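Local coordinates for protein hydrolase, haloacid dehalogenase-like family (Porphyromonas gingivalis, PDB 2I6X) that is probably a hydrolase of the haloacid dehalogenase (HAD) superfamily, its substrate not established, at residues Y97-R102 and S129-D134. Numbering follows the deposited sequence.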
# COMPACT_ATOMS: atom_id res chain seq x y z
N TYR A 97 5.64 -2.89 16.27
CA TYR A 97 5.84 -1.52 16.68
C TYR A 97 4.56 -0.71 16.53
O TYR A 97 4.20 0.07 17.39
CB TYR A 97 6.98 -0.86 15.91
CG TYR A 97 7.09 0.61 16.22
CD1 TYR A 97 7.42 1.04 17.52
CD2 TYR A 97 6.85 1.56 15.25
CE1 TYR A 97 7.50 2.40 17.83
CE2 TYR A 97 6.93 2.94 15.54
CZ TYR A 97 7.25 3.35 16.83
OH TYR A 97 7.33 4.68 17.13
N ILE A 98 3.89 -0.90 15.41
CA ILE A 98 2.63 -0.24 15.11
C ILE A 98 1.62 -0.67 16.17
O ILE A 98 0.86 0.13 16.66
CB ILE A 98 2.17 -0.59 13.66
CG1 ILE A 98 3.01 0.18 12.66
CG2 ILE A 98 0.70 -0.26 13.39
CD1 ILE A 98 2.54 -0.07 11.25
N ASP A 99 1.63 -1.95 16.52
CA ASP A 99 0.71 -2.44 17.52
C ASP A 99 0.89 -1.76 18.87
O ASP A 99 -0.09 -1.57 19.61
CB ASP A 99 0.86 -3.95 17.67
CG ASP A 99 -0.29 -4.55 18.45
OD1 ASP A 99 -0.03 -5.22 19.48
OD2 ASP A 99 -1.47 -4.31 18.06
N SER A 100 2.14 -1.39 19.20
CA SER A 100 2.44 -0.65 20.42
C SER A 100 1.95 0.78 20.38
O SER A 100 1.78 1.41 21.42
CB SER A 100 3.95 -0.69 20.73
OG SER A 100 4.68 0.13 19.85
N LEU A 101 1.71 1.31 19.18
CA LEU A 101 1.31 2.68 19.02
C LEU A 101 -0.17 2.90 19.25
O LEU A 101 -0.60 4.02 19.44
CB LEU A 101 1.69 3.19 17.63
CG LEU A 101 3.18 3.38 17.35
CD1 LEU A 101 3.34 3.91 15.95
CD2 LEU A 101 3.79 4.33 18.34
N ARG A 102 -0.96 1.83 19.24
CA ARG A 102 -2.43 1.98 19.15
C ARG A 102 -3.10 2.67 20.33
O ARG A 102 -4.06 3.43 20.13
CB ARG A 102 -3.15 0.67 18.84
CG ARG A 102 -4.64 0.90 18.46
CD ARG A 102 -4.87 1.09 16.95
NE ARG A 102 -5.41 -0.15 16.38
CZ ARG A 102 -6.63 -0.28 15.88
NH1 ARG A 102 -7.45 0.76 15.82
NH2 ARG A 102 -7.03 -1.46 15.40
N SER A 129 1.62 -14.11 13.35
CA SER A 129 0.69 -14.01 14.46
C SER A 129 -0.73 -14.39 14.07
O SER A 129 -1.55 -14.64 14.95
CB SER A 129 0.73 -12.59 15.04
OG SER A 129 0.30 -11.62 14.09
N GLY A 130 -1.02 -14.44 12.77
CA GLY A 130 -2.37 -14.67 12.27
C GLY A 130 -3.24 -13.42 12.35
O GLY A 130 -4.48 -13.49 12.28
N ARG A 131 -2.61 -12.27 12.50
CA ARG A 131 -3.37 -11.04 12.62
C ARG A 131 -3.61 -10.43 11.26
O ARG A 131 -2.73 -10.45 10.39
CB ARG A 131 -2.68 -10.08 13.60
CG ARG A 131 -3.07 -10.44 15.04
CD ARG A 131 -2.72 -9.39 16.04
NE ARG A 131 -3.23 -8.07 15.66
CZ ARG A 131 -2.81 -6.94 16.21
NH1 ARG A 131 -3.30 -5.80 15.80
NH2 ARG A 131 -1.89 -6.96 17.18
N THR A 132 -4.82 -9.93 11.05
CA THR A 132 -5.19 -9.36 9.77
C THR A 132 -4.67 -7.94 9.72
O THR A 132 -4.44 -7.32 10.77
CB THR A 132 -6.71 -9.36 9.52
OG1 THR A 132 -7.37 -8.71 10.62
CG2 THR A 132 -7.25 -10.78 9.40
N LEU A 133 -4.47 -7.44 8.51
CA LEU A 133 -4.00 -6.10 8.28
C LEU A 133 -4.94 -5.08 8.92
O LEU A 133 -4.49 -4.10 9.53
CB LEU A 133 -3.90 -5.86 6.78
CG LEU A 133 -3.46 -4.48 6.33
CD1 LEU A 133 -1.97 -4.34 6.54
CD2 LEU A 133 -3.85 -4.22 4.89
N ASP A 134 -6.24 -5.32 8.79
CA ASP A 134 -7.25 -4.41 9.29
C ASP A 134 -7.14 -4.25 10.82
O ASP A 134 -7.46 -3.20 11.37
CB ASP A 134 -8.63 -4.90 8.85
CG ASP A 134 -9.55 -3.78 8.44
OD1 ASP A 134 -9.87 -3.65 7.23
OD2 ASP A 134 -9.95 -3.01 9.33
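D99 and R131 join helix 92-101 to the loop between helix 115-121 and strand 139-142 by a surface salt bridge on the Rossmann-like HAD core. The CA atoms of D99 and R131, the nearest pair across the segments, stand 10.7 Å apart, so the two side chains have to span the gap. CB of D99 points toward the loop, and CG anti to the backbone N (chi1 -167°) places the carboxylate beside R131; R131 reaches back along a chain that bends at chi3.

The grip is end-on but forked onto a single oxygen. NH2 of R131 lies 2.8 Å from OD2 of D99 with a fairly straight N-H...O angle of 162°, whereas NH1 of R131 is 3.3 Å from the same OD2 and more bent. OD2 sits at the guanidinium edge, almost in its plane, yet both nitrogens come from one face of the carboxylate, whose plane is turned 69° from that of the guanidinium. This is therefore not the coplanar two-oxygen pairing. Further along the loop, S135 OG accepts from R131 NE and F136 makes a cation-pi contact with R131, which together would limit the guanidinium's rotation.

R102 runs to the same loop, where NH1 pairs with D138 and NH2 bonds S135 O. Its contact with the 129-134 segment is looser: R102 NH2 lies 4.4 Å from D134 O, approached obliquely.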